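Local coordinates for protein endo alpha-1,4 polygalactosaminidase (Neosartorya fumigata, PDB 6OJ1) that cleaves alpha-1,4-linked galactosamine polymers as an endo-acting glycoside hydrolase of family GH114 and disrupts microbial biofilms, at residues 43-48 with 266-272; 58-64 with 80-86; 202-208 with 226-232. Residue numbers count along the deposited sequence, not the author numbering.

Interaction 1 (43-48 with 266-272). With NAG (2-acetamido-2-deoxy-beta-D-glucopyranose), chain B; MAN (alpha-D-mannopyranose), chain C; NAG (2-acetamido-2-deoxy-beta-D-glucopyranose), chain D.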
loop_
_atom_site.group_PDB
_atom_site.type_symbol
_atom_site.label_atom_id
_atom_site.label_comp_id
_atom_site.label_asym_id
_atom_site.label_seq_id
_atom_site.Cartn_x
_atom_site.Cartn_y
_atom_site.Cartn_z
ATOM N N GLN A 43 1.649 -4.161 11.029
ATOM C CA GLN A 43 2.046 -5.416 10.421
ATOM C C GLN A 43 1.438 -5.433 9.029
ATOM O O GLN A 43 0.376 -4.851 8.804
ATOM C CB GLN A 43 1.573 -6.619 11.276
ATOM C CG GLN A 43 1.438 -7.981 10.562
ATOM C CD GLN A 43 2.771 -8.635 10.185
ATOM O OE1 GLN A 43 3.687 -7.979 9.697
ATOM N NE2 GLN A 43 2.876 -9.942 10.410
ATOM N N ILE A 44 2.124 -6.070 8.087
ATOM C CA ILE A 44 1.603 -6.250 6.741
ATOM C C ILE A 44 1.811 -7.703 6.343
ATOM O O ILE A 44 2.875 -8.279 6.595
ATOM C CB ILE A 44 2.252 -5.294 5.716
ATOM C CG1 ILE A 44 1.754 -5.617 4.300
ATOM C CG2 ILE A 44 3.786 -5.331 5.794
ATOM C CD1 ILE A 44 2.092 -4.537 3.245
ATOM N N GLU A 45 0.781 -8.307 5.759
ATOM C CA GLU A 45 0.871 -9.706 5.334
ATOM C C GLU A 45 -0.024 -9.834 4.110
ATOM O O GLU A 45 -1.248 -9.781 4.237
ATOM C CB GLU A 45 0.449 -10.667 6.441
ATOM C CG GLU A 45 0.842 -12.127 6.159
ATOM C CD GLU A 45 -0.105 -12.802 5.190
ATOM O OE1 GLU A 45 -1.302 -12.943 5.535
ATOM O OE2 GLU A 45 0.340 -13.169 4.074
ATOM N N LEU A 46 0.591 -9.992 2.934
ATOM C CA LEU A 46 -0.118 -9.979 1.662
ATOM C C LEU A 46 -0.078 -11.306 0.924
ATOM O O LEU A 46 -0.803 -11.459 -0.067
ATOM C CB LEU A 46 0.470 -8.897 0.733
ATOM C CG LEU A 46 0.462 -7.482 1.274
ATOM C CD1 LEU A 46 0.877 -6.513 0.126
ATOM C CD2 LEU A 46 -0.929 -7.148 1.795
ATOM N N LEU A 47 0.733 -12.269 1.372
ATOM C CA LEU A 47 0.948 -13.461 0.553
ATOM C C LEU A 47 -0.234 -14.431 0.606
ATOM O O LEU A 47 -0.602 -15.028 -0.418
ATOM C CB LEU A 47 2.245 -14.149 0.981
ATOM C CG LEU A 47 2.663 -15.375 0.176
ATOM C CD1 LEU A 47 2.907 -14.970 -1.277
ATOM C CD2 LEU A 47 3.914 -16.006 0.780
ATOM N N TYR A 48 -0.842 -14.618 1.781
ATOM C CA TYR A 48 -1.921 -15.579 1.949
ATOM C C TYR A 48 -2.934 -15.001 2.930
ATOM O O TYR A 48 -2.724 -13.937 3.514
ATOM C CB TYR A 48 -1.392 -16.953 2.423
ATOM C CG TYR A 48 -0.261 -16.851 3.444
ATOM C CD1 TYR A 48 -0.481 -16.304 4.703
ATOM C CD2 TYR A 48 1.021 -17.298 3.142
ATOM C CE1 TYR A 48 0.534 -16.201 5.630
ATOM C CE2 TYR A 48 2.048 -17.201 4.065
ATOM C CZ TYR A 48 1.800 -16.648 5.308
ATOM O OH TYR A 48 2.821 -16.535 6.224
ATOM N N LYS A 266 10.719 -7.118 6.687
ATOM C CA LYS A 266 9.874 -8.164 6.121
ATOM C C LYS A 266 10.660 -8.992 5.110
ATOM O O LYS A 266 11.680 -8.553 4.570
ATOM C CB LYS A 266 8.617 -7.573 5.415
ATOM C CG LYS A 266 7.718 -6.732 6.302
ATOM C CD LYS A 266 6.975 -7.627 7.298
ATOM C CE LYS A 266 6.002 -8.577 6.591
ATOM N NZ LYS A 266 5.209 -9.324 7.627
ATOM N N ASN A 267 10.153 -10.197 4.842
ATOM C CA ASN A 267 10.512 -10.907 3.622
ATOM C C ASN A 267 9.907 -10.207 2.407
ATOM O O ASN A 267 8.845 -9.591 2.494
ATOM C CB ASN A 267 9.994 -12.343 3.651
ATOM C CG ASN A 267 10.655 -13.179 4.702
ATOM O OD1 ASN A 267 11.876 -13.161 4.852
ATOM N ND2 ASN A 267 9.851 -13.948 5.434
ATOM N N MET A 268 10.582 -10.343 1.252
ATOM C CA MET A 268 10.062 -9.747 0.019
ATOM C C MET A 268 8.704 -10.330 -0.368
ATOM O O MET A 268 7.910 -9.662 -1.043
ATOM C CB MET A 268 11.075 -9.936 -1.123
ATOM C CG MET A 268 10.654 -9.337 -2.459
ATOM S SD MET A 268 10.870 -7.543 -2.564
ATOM C CE MET A 268 12.649 -7.406 -2.550
ATOM N N ASN A 269 8.391 -11.552 0.080
ATOM C CA ASN A 269 7.091 -12.124 -0.252
ATOM C C ASN A 269 5.975 -11.614 0.655
ATOM O O ASN A 269 4.810 -11.949 0.419
ATOM C CB ASN A 269 7.148 -13.670 -0.240
ATOM C CG ASN A 269 7.343 -14.276 1.151
ATOM O OD1 ASN A 269 7.355 -13.572 2.162
ATOM N ND2 ASN A 269 7.477 -15.620 1.204
ATOM N N LEU A 270 6.305 -10.810 1.670
ATOM C CA LEU A 270 5.325 -10.222 2.587
ATOM C C LEU A 270 4.426 -11.289 3.224
ATOM O O LEU A 270 3.212 -11.113 3.368
ATOM C CB LEU A 270 4.510 -9.131 1.883
ATOM C CG LEU A 270 5.346 -7.888 1.533
ATOM C CD1 LEU A 270 4.479 -6.907 0.677
ATOM C CD2 LEU A 270 5.887 -7.211 2.794
ATOM N N ASN A 271 5.034 -12.402 3.640
ATOM C CA ASN A 271 4.322 -13.385 4.451
ATOM C C ASN A 271 4.283 -12.922 5.914
ATOM O O ASN A 271 4.520 -11.743 6.189
ATOM C CB ASN A 271 4.953 -14.778 4.273
ATOM C CG ASN A 271 6.402 -14.863 4.784
ATOM O OD1 ASN A 271 6.940 -13.912 5.351
ATOM N ND2 ASN A 271 7.021 -16.034 4.603
ATOM N N ASN A 272 3.975 -13.817 6.869
ATOM C CA ASN A 272 3.768 -13.379 8.254
ATOM C C ASN A 272 5.035 -12.789 8.879
ATOM O O ASN A 272 4.955 -11.853 9.690
ATOM C CB ASN A 272 3.293 -14.550 9.137
ATOM C CG ASN A 272 1.778 -14.825 9.032
ATOM O OD1 ASN A 272 0.964 -13.910 8.944
ATOM N ND2 ASN A 272 1.410 -16.109 9.089
HETATM C C1 NAG B . -0.414 -19.543 7.312
HETATM C C2 NAG B . 0.465 -20.565 8.024
HETATM C C3 NAG B . 1.651 -20.967 7.143
HETATM C C4 NAG B . 1.198 -21.374 5.745
HETATM C C5 NAG B . 0.322 -20.276 5.153
HETATM C C6 NAG B . -0.277 -20.639 3.816
HETATM C C7 NAG B . 0.395 -20.323 10.459
HETATM C C8 NAG B . 0.964 -19.615 11.652
HETATM N N2 NAG B . 0.930 -20.002 9.279
HETATM O O3 NAG B . 2.337 -22.042 7.772
HETATM O O4 NAG B . 2.339 -21.553 4.909
HETATM O O5 NAG B . -0.781 -20.032 6.033
HETATM O O6 NAG B . -1.002 -21.862 3.891
HETATM O O7 NAG B . -0.495 -21.161 10.561
HETATM C C1 MAN C . 7.098 -20.589 -0.236
HETATM C C2 MAN C . 6.722 -19.100 -0.489
HETATM C C3 MAN C . 7.844 -18.378 -1.248
HETATM C C4 MAN C . 9.218 -18.612 -0.565
HETATM C C5 MAN C . 9.468 -20.133 -0.408
HETATM C C6 MAN C . 10.759 -20.469 0.316
HETATM O O2 MAN C . 6.566 -18.389 0.738
HETATM O O3 MAN C . 7.562 -16.979 -1.395
HETATM O O4 MAN C . 10.272 -18.028 -1.331
HETATM O O5 MAN C . 8.381 -20.724 0.348
HETATM O O6 MAN C . 10.898 -21.890 0.324
HETATM C C1 NAG D . 2.308 -22.786 4.162
HETATM C C2 NAG D . 3.378 -22.700 3.056
HETATM C C3 NAG D . 3.507 -24.033 2.316
HETATM C C4 NAG D . 3.679 -25.184 3.294
HETATM C C5 NAG D . 2.548 -25.169 4.311
HETATM C C6 NAG D . 2.684 -26.256 5.356
HETATM C C7 NAG D . 3.655 -20.436 2.143
HETATM C C8 NAG D . 3.217 -19.471 1.092
HETATM N N2 NAG D . 3.062 -21.635 2.118
HETATM O O3 NAG D . 4.655 -23.986 1.475
HETATM O O4 NAG D . 3.650 -26.410 2.579
HETATM O O5 NAG D . 2.573 -23.918 5.005
HETATM O O6 NAG D . 3.830 -26.054 6.171
HETATM O O7 NAG D . 4.504 -20.147 2.982
HETATM O O HOH W 1 0.865 -11.927 10.826
#
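This contact lies at the seam of the (beta/alpha) barrel, where the first strand, 42-45, meets the loop that follows strand 261-266. K266 reaches across it: NZ donates to Q43 OE1 (2.9 Å) and to I44 O (2.8 Å), and back within its own loop to N271 O (2.9 Å). Q43 NE2 in turn gives a hydrogen bond to N272 O (2.9 Å), and water 1 links Q43 NE2 to N272 OD1; N272 ND2 is hydrogen-bonded to N51 OD1. Farther along, L270 O accepts from L46 N at 2.9 Å and weakly from L47 N at 3.4 Å. A type I turn, N267 to L270, leads into this point, overlapped by an Asx turn in which N269 OD1 accepts from N271 N (3.0 Å). L270 packs its CD1 on L46 CD1 (3.7 Å) and its CD2 on I44 CG2 (4.1 Å). At the outer end N272 N donates to Y48 OH (3.0 Å). A glycan attached to the protein lies here, C6 of its chain B NAG over one face of the Y48 ring. N269 ND2 donates to MAN O3 (2.9 Å). K266 NZ and these scattered bonds together hold the loop to the strand, without regular sheet pairing.

Interaction 2 (58-64 with 80-86)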
loop_
_atom_site.group_PDB
_atom_site.type_symbol
_atom_site.label_atom_id
_atom_site.label_comp_id
_atom_site.label_asym_id
_atom_site.label_seq_id
_atom_site.Cartn_x
_atom_site.Cartn_y
_atom_site.Cartn_z
ATOM N N GLU A 58 -0.959 -2.305 16.136
ATOM C CA GLU A 58 -2.274 -1.665 16.144
ATOM C C GLU A 58 -2.951 -1.737 14.787
ATOM O O GLU A 58 -4.181 -1.675 14.713
ATOM C CB GLU A 58 -2.175 -0.189 16.538
ATOM C CG GLU A 58 -1.880 0.104 17.984
ATOM C CD GLU A 58 -1.939 1.596 18.267
ATOM O OE1 GLU A 58 -2.969 2.229 17.932
ATOM O OE2 GLU A 58 -0.948 2.140 18.798
ATOM N N ILE A 59 -2.175 -1.809 13.705
ATOM C CA ILE A 59 -2.709 -1.761 12.352
ATOM C C ILE A 59 -2.202 -2.977 11.593
ATOM O O ILE A 59 -1.003 -3.272 11.627
ATOM C CB ILE A 59 -2.296 -0.470 11.611
ATOM C CG1 ILE A 59 -2.939 0.762 12.258
ATOM C CG2 ILE A 59 -2.657 -0.574 10.145
ATOM C CD1 ILE A 59 -2.358 2.090 11.744
ATOM N N TYR A 60 -3.108 -3.675 10.910
ATOM C CA TYR A 60 -2.753 -4.777 10.023
ATOM C C TYR A 60 -3.138 -4.410 8.600
ATOM O O TYR A 60 -4.282 -4.031 8.358
ATOM C CB TYR A 60 -3.476 -6.075 10.415
ATOM C CG TYR A 60 -2.804 -6.905 11.504
ATOM C CD1 TYR A 60 -2.561 -6.380 12.761
ATOM C CD2 TYR A 60 -2.446 -8.228 11.264
ATOM C CE1 TYR A 60 -1.959 -7.145 13.754
ATOM C CE2 TYR A 60 -1.845 -8.994 12.238
ATOM C CZ TYR A 60 -1.608 -8.446 13.484
ATOM O OH TYR A 60 -1.021 -9.203 14.476
ATOM N N ASP A 61 -2.185 -4.526 7.670
ATOM C CA ASP A 61 -2.405 -4.297 6.241
ATOM C C ASP A 61 -2.432 -5.683 5.592
ATOM O O ASP A 61 -1.430 -6.409 5.619
ATOM C CB ASP A 61 -1.295 -3.406 5.677
ATOM C CG ASP A 61 -1.489 -3.037 4.216
ATOM O OD1 ASP A 61 -2.417 -3.539 3.551
ATOM O OD2 ASP A 61 -0.682 -2.209 3.731
ATOM N N ILE A 62 -3.591 -6.072 5.049
ATOM C CA ILE A 62 -3.784 -7.421 4.520
ATOM C C ILE A 62 -4.506 -7.342 3.178
ATOM O O ILE A 62 -5.133 -6.334 2.833
ATOM C CB ILE A 62 -4.574 -8.318 5.492
ATOM C CG1 ILE A 62 -5.972 -7.730 5.732
ATOM C CG2 ILE A 62 -3.822 -8.464 6.839
ATOM C CD1 ILE A 62 -6.844 -8.554 6.702
ATOM N N ASP A 63 -4.424 -8.435 2.423
ATOM C CA ASP A 63 -4.984 -8.454 1.073
ATOM C C ASP A 63 -6.508 -8.352 1.077
ATOM O O ASP A 63 -7.196 -9.059 1.820
ATOM C CB ASP A 63 -4.535 -9.721 0.345
ATOM C CG ASP A 63 -4.964 -9.721 -1.109
ATOM O OD1 ASP A 63 -4.223 -9.151 -1.950
ATOM O OD2 ASP A 63 -6.062 -10.248 -1.398
ATOM N N LEU A 64 -7.035 -7.463 0.223
ATOM C CA LEU A 64 -8.473 -7.232 0.131
ATOM C C LEU A 64 -9.240 -8.487 -0.277
ATOM O O LEU A 64 -10.329 -8.755 0.244
ATOM C CB LEU A 64 -8.739 -6.110 -0.887
ATOM C CG LEU A 64 -10.202 -5.912 -1.288
ATOM C CD1 LEU A 64 -11.035 -5.501 -0.091
ATOM C CD2 LEU A 64 -10.257 -4.865 -2.399
ATOM N N ARG A 80 -7.841 -3.498 16.795
ATOM C CA ARG A 80 -6.911 -3.147 15.739
ATOM C C ARG A 80 -7.645 -2.520 14.559
ATOM O O ARG A 80 -8.855 -2.682 14.392
ATOM C CB ARG A 80 -6.126 -4.381 15.307
ATOM C CG ARG A 80 -5.202 -4.809 16.427
ATOM C CD ARG A 80 -4.666 -6.184 16.237
ATOM N NE ARG A 80 -3.990 -6.632 17.453
ATOM C CZ ARG A 80 -3.461 -7.841 17.596
ATOM N NH1 ARG A 80 -3.542 -8.712 16.598
ATOM N NH2 ARG A 80 -2.863 -8.181 18.732
ATOM N N LYS A 81 -6.896 -1.773 13.760
ATOM C CA LYS A 81 -7.402 -1.223 12.513
ATOM C C LYS A 81 -6.904 -2.065 11.345
ATOM O O LYS A 81 -5.791 -2.598 11.372
ATOM C CB LYS A 81 -6.957 0.231 12.346
ATOM C CG LYS A 81 -7.574 1.218 13.364
ATOM C CD LYS A 81 -9.042 1.518 13.056
ATOM C CE LYS A 81 -9.628 2.572 14.003
ATOM N NZ LYS A 81 -9.757 2.031 15.387
ATOM N N VAL A 82 -7.730 -2.178 10.302
ATOM C CA VAL A 82 -7.416 -3.027 9.158
ATOM C C VAL A 82 -7.353 -2.167 7.900
ATOM O O VAL A 82 -8.343 -1.522 7.521
ATOM C CB VAL A 82 -8.432 -4.167 8.989
ATOM C CG1 VAL A 82 -8.010 -5.068 7.824
ATOM C CG2 VAL A 82 -8.563 -4.968 10.282
ATOM N N ILE A 83 -6.191 -2.168 7.257
ATOM C CA ILE A 83 -5.989 -1.564 5.945
ATOM C C ILE A 83 -6.040 -2.695 4.936
ATOM O O ILE A 83 -5.409 -3.737 5.138
ATOM C CB ILE A 83 -4.640 -0.826 5.867
ATOM C CG1 ILE A 83 -4.606 0.356 6.837
ATOM C CG2 ILE A 83 -4.360 -0.323 4.442
ATOM C CD1 ILE A 83 -3.231 1.055 6.907
ATOM N N CYS A 84 -6.792 -2.503 3.857
ATOM C CA CYS A 84 -6.985 -3.539 2.855
ATOM C C CYS A 84 -6.185 -3.172 1.615
ATOM O O CYS A 84 -6.457 -2.147 0.964
ATOM C CB CYS A 84 -8.467 -3.707 2.540
ATOM S SG CYS A 84 -9.313 -4.434 3.980
ATOM N N TYR A 85 -5.194 -3.999 1.319
ATOM C CA TYR A 85 -4.317 -3.836 0.165
ATOM C C TYR A 85 -5.020 -4.290 -1.112
ATOM O O TYR A 85 -5.662 -5.341 -1.141
ATOM C CB TYR A 85 -3.037 -4.662 0.385
ATOM C CG TYR A 85 -2.224 -4.851 -0.881
ATOM C CD1 TYR A 85 -2.488 -5.906 -1.757
ATOM C CD2 TYR A 85 -1.222 -3.953 -1.217
ATOM C CE1 TYR A 85 -1.768 -6.058 -2.951
ATOM C CE2 TYR A 85 -0.496 -4.101 -2.388
ATOM C CZ TYR A 85 -0.774 -5.154 -3.256
ATOM O OH TYR A 85 -0.071 -5.296 -4.437
ATOM N N PHE A 86 -4.844 -3.534 -2.195
ATOM C CA PHE A 86 -5.174 -4.049 -3.515
ATOM C C PHE A 86 -4.331 -3.285 -4.525
ATOM O O PHE A 86 -3.771 -2.232 -4.214
ATOM C CB PHE A 86 -6.667 -3.919 -3.830
ATOM C CG PHE A 86 -7.132 -2.478 -4.053
ATOM C CD1 PHE A 86 -7.522 -1.686 -2.975
ATOM C CD2 PHE A 86 -7.225 -1.949 -5.343
ATOM C CE1 PHE A 86 -7.958 -0.372 -3.182
ATOM C CE2 PHE A 86 -7.658 -0.649 -5.551
ATOM C CZ PHE A 86 -8.039 0.141 -4.471
HETATM O O HOH W 2 -5.911 -7.300 -3.265
#
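An apolar pair sits on each face of these neighbouring parallel strands: I59 CG2 meets I83 CD1 at 3.7 Å on one, I62 CD1 meets V82 CG1 at 3.8 Å on the other. Beyond them L64 CD1 touches C84 CB (4.1 Å) and L64 CD2 touches F86 CB (4.0 Å), next to helix 124-140; C84 is disulfide-bonded to C142. Between the faces runs an unbroken ladder, 2.8 to 3.0 Å per bond: K81 N to E58 O, Y60 N to K81 O, I83 N to Y60 O, I62 N to I83 O, Y85 N to I62 O and L64 N to Y85 O. The segment axes cross at -32°, and helix 69-77 makes the connection, a beta-alpha-beta crossover of the barrel. At the C-terminal edge water 2 donates to D63 OD1 (2.8 Å) and Y85 O (2.9 Å). D63 also forms a salt bridge with R95 and accepts from the F65 and I66 amides, while Y85 OH is hydrogen-bonded to D148. Backbone bonds therefore fix the register, leaving these polar ends to partners in adjoining loops and strands.

Interaction 3 (202-208 with 226-232). With K (potassium ion), chain H.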
loop_
_atom_site.group_PDB
_atom_site.type_symbol
_atom_site.label_atom_id
_atom_site.label_comp_id
_atom_site.label_asym_id
_atom_site.label_seq_id
_atom_site.Cartn_x
_atom_site.Cartn_y
_atom_site.Cartn_z
ATOM N N TRP A 202 -1.704 8.499 5.122
ATOM C CA TRP A 202 -0.374 7.959 5.397
ATOM C C TRP A 202 0.370 7.802 4.080
ATOM O O TRP A 202 -0.191 7.965 2.992
ATOM C CB TRP A 202 -0.439 6.592 6.094
ATOM C CG TRP A 202 -1.224 5.576 5.303
ATOM C CD1 TRP A 202 -0.797 4.858 4.214
ATOM C CD2 TRP A 202 -2.583 5.183 5.530
ATOM N NE1 TRP A 202 -1.809 4.035 3.758
ATOM C CE2 TRP A 202 -2.916 4.224 4.542
ATOM C CE3 TRP A 202 -3.555 5.551 6.470
ATOM C CZ2 TRP A 202 -4.170 3.616 4.480
ATOM C CZ3 TRP A 202 -4.805 4.950 6.401
ATOM C CH2 TRP A 202 -5.101 4.002 5.414
ATOM N N SER A 203 1.638 7.426 4.206
ATOM C CA SER A 203 2.455 6.863 3.143
ATOM C C SER A 203 2.746 5.405 3.473
ATOM O O SER A 203 3.016 5.070 4.628
ATOM C CB SER A 203 3.778 7.637 3.020
ATOM O OG SER A 203 4.735 6.897 2.272
ATOM N N VAL A 204 2.682 4.529 2.478
ATOM C CA VAL A 204 3.338 3.226 2.573
ATOM C C VAL A 204 4.592 3.322 1.719
ATOM O O VAL A 204 4.506 3.589 0.511
ATOM C CB VAL A 204 2.437 2.069 2.105
ATOM C CG1 VAL A 204 3.255 0.771 2.054
ATOM C CG2 VAL A 204 1.236 1.879 3.047
ATOM N N ASN A 205 5.761 3.142 2.342
ATOM C CA ASN A 205 7.027 3.237 1.635
ATOM C C ASN A 205 7.776 1.919 1.683
ATOM O O ASN A 205 7.855 1.275 2.737
ATOM C CB ASN A 205 7.927 4.313 2.216
ATOM C CG ASN A 205 9.302 4.271 1.606
ATOM O OD1 ASN A 205 10.200 3.631 2.135
ATOM N ND2 ASN A 205 9.452 4.885 0.435
ATOM N N GLU A 206 8.357 1.540 0.550
ATOM C CA GLU A 206 9.308 0.434 0.499
ATOM C C GLU A 206 10.713 0.970 0.254
ATOM O O GLU A 206 10.947 1.684 -0.725
ATOM C CB GLU A 206 8.932 -0.553 -0.599
ATOM C CG GLU A 206 7.651 -1.312 -0.312
ATOM C CD GLU A 206 7.155 -2.027 -1.534
ATOM O OE1 GLU A 206 6.912 -1.348 -2.558
ATOM O OE2 GLU A 206 7.021 -3.267 -1.479
ATOM N N GLN A 207 11.643 0.621 1.141
ATOM C CA GLN A 207 13.079 0.678 0.872
ATOM C C GLN A 207 13.645 2.081 0.714
ATOM O O GLN A 207 14.692 2.241 0.078
ATOM C CB GLN A 207 13.423 -0.129 -0.383
ATOM C CG GLN A 207 13.084 -1.610 -0.263
ATOM C CD GLN A 207 13.057 -2.290 -1.608
ATOM O OE1 GLN A 207 12.056 -2.237 -2.322
ATOM N NE2 GLN A 207 14.155 -2.929 -1.965
ATOM N N CYS A 208 13.029 3.116 1.286
ATOM C CA CYS A 208 13.654 4.433 1.166
ATOM C C CYS A 208 15.036 4.461 1.808
ATOM O O CYS A 208 15.910 5.217 1.369
ATOM C CB CYS A 208 12.768 5.518 1.780
ATOM S SG CYS A 208 12.545 5.439 3.582
ATOM N N PRO A 226 1.544 9.107 9.384
ATOM C CA PRO A 226 2.590 8.092 9.519
ATOM C C PRO A 226 3.148 7.670 8.167
ATOM O O PRO A 226 2.525 7.860 7.118
ATOM C CB PRO A 226 1.871 6.924 10.215
ATOM C CG PRO A 226 0.417 7.127 9.931
ATOM C CD PRO A 226 0.215 8.614 9.794
ATOM N N VAL A 227 4.368 7.137 8.204
ATOM C CA VAL A 227 4.938 6.402 7.081
ATOM C C VAL A 227 5.005 4.947 7.514
ATOM O O VAL A 227 5.745 4.600 8.446
ATOM C CB VAL A 227 6.331 6.894 6.673
ATOM C CG1 VAL A 227 6.858 5.999 5.542
ATOM C CG2 VAL A 227 6.293 8.359 6.259
ATOM N N PHE A 228 4.238 4.107 6.843
ATOM C CA PHE A 228 4.289 2.667 7.065
ATOM C C PHE A 228 5.410 2.134 6.185
ATOM O O PHE A 228 5.270 2.033 4.962
ATOM C CB PHE A 228 2.919 2.059 6.794
ATOM C CG PHE A 228 1.876 2.571 7.742
ATOM C CD1 PHE A 228 2.047 2.407 9.115
ATOM C CD2 PHE A 228 0.748 3.243 7.283
ATOM C CE1 PHE A 228 1.105 2.894 10.025
ATOM C CE2 PHE A 228 -0.203 3.728 8.182
ATOM C CZ PHE A 228 -0.022 3.557 9.554
ATOM N N HIS A 229 6.543 1.829 6.816
ATOM C CA HIS A 229 7.830 1.731 6.143
ATOM C C HIS A 229 8.312 0.287 6.144
ATOM O O HIS A 229 8.425 -0.329 7.208
ATOM C CB HIS A 229 8.836 2.658 6.833
ATOM C CG HIS A 229 10.255 2.444 6.415
ATOM N ND1 HIS A 229 11.272 2.264 7.329
ATOM C CD2 HIS A 229 10.832 2.386 5.189
ATOM C CE1 HIS A 229 12.414 2.097 6.685
ATOM N NE2 HIS A 229 12.174 2.161 5.386
ATOM N N ILE A 230 8.616 -0.244 4.956
ATOM C CA ILE A 230 9.079 -1.623 4.791
ATOM C C ILE A 230 10.515 -1.617 4.292
ATOM O O ILE A 230 10.851 -0.868 3.369
ATOM C CB ILE A 230 8.199 -2.404 3.793
ATOM C CG1 ILE A 230 6.714 -2.236 4.084
ATOM C CG2 ILE A 230 8.574 -3.884 3.793
ATOM C CD1 ILE A 230 5.836 -2.805 2.960
ATOM N N GLU A 231 11.363 -2.468 4.882
ATOM C CA GLU A 231 12.665 -2.775 4.305
ATOM C C GLU A 231 12.786 -4.283 4.145
ATOM O O GLU A 231 12.183 -5.052 4.901
ATOM C CB GLU A 231 13.832 -2.242 5.152
ATOM C CG GLU A 231 13.878 -0.696 5.267
ATOM C CD GLU A 231 14.377 -0.002 4.004
ATOM O OE1 GLU A 231 15.174 -0.605 3.256
ATOM O OE2 GLU A 231 13.981 1.166 3.769
ATOM N N TYR A 232 13.570 -4.696 3.148
ATOM C CA TYR A 232 13.702 -6.099 2.754
ATOM C C TYR A 232 15.174 -6.491 2.811
ATOM O O TYR A 232 15.815 -6.690 1.771
ATOM C CB TYR A 232 13.159 -6.337 1.347
ATOM C CG TYR A 232 11.704 -5.982 1.112
ATOM C CD1 TYR A 232 10.680 -6.717 1.695
ATOM C CD2 TYR A 232 11.361 -4.930 0.272
ATOM C CE1 TYR A 232 9.341 -6.399 1.459
ATOM C CE2 TYR A 232 10.039 -4.605 0.022
ATOM C CZ TYR A 232 9.030 -5.340 0.618
ATOM O OH TYR A 232 7.704 -5.033 0.380
HETATM K K K H . 6.673 -3.364 -5.011
HETATM O O HOH W 3 4.560 -3.932 -2.470
HETATM O O HOH W 4 8.141 -5.161 -3.544
HETATM O O HOH W 5 3.953 -4.611 -5.264
HETATM O O HOH W 6 7.200 -1.889 -7.281
HETATM O O HOH W 7 4.795 -1.433 -5.508
#
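W202 presents the face of its five-membered ring to the edge of F228, an edge-to-face pair with centroids 5.2 Å apart and planes at 63°; its CB also lies 3.6 Å from F228 CE2. V204 CG2 continues the apolar patch against F228 CB (4.1 Å). The backbones run parallel, their segment axes 11° apart, joined by S203 N to P226 O (3.1 Å), F228 N to S203 O (2.7 Å), N205 N to F228 O (2.9 Å), I230 N to N205 O (2.8 Å) and Q207 N to I230 O (2.8 Å). They are consecutive strands of the TIM barrel, flanked by strands 183-187 and 261-266. S203, N205, V227 and H229 occupy the face opposite V204, E206, F228 and I230, with F220 covering S203 and V227. At the C-terminal ends of the strands, N205 OD1 accepts from C208 N (3.0 Å) in an Asx motif, and H229 NE2 donates to E231 OE2 (2.6 Å); C208 is disulfide-bonded to C214. E206 OE2 accepts from Y232 OH (2.7 Å) and water 3 (2.7 Å). Water 4 donates to E206 OE2 at 3.0 Å. E206 OE1 lies 3.2 Å from the potassium ion, which is otherwise surrounded by waters 4 to 7, with water 3 more distant.

All three contacts reach the same barrel sheet, with centres about 12 Å apart for interactions 1 and 2 and about 14 Å for the other two pairs. Interactions 2 and 3 follow in series along the chain, both inside the loop closed by interaction 1. Strand 42-45 pairs with strand 59-63 (Q43 O to D61 N, 2.8 Å), while K266 N approaches E231 O at 3.1 Å. Interactions 2 and 3 meet across the barrel interior: I59 CD1 lies 3.5 Å from F228 CZ, and I83 CD1 3.7 Å from W202 CZ2. Potassium, bound by E206 in interaction 3, lies about 7 Å from the side chains of L270 and Y85, at the C-terminal strand ends where TIM-barrel enzymes carry their active sites.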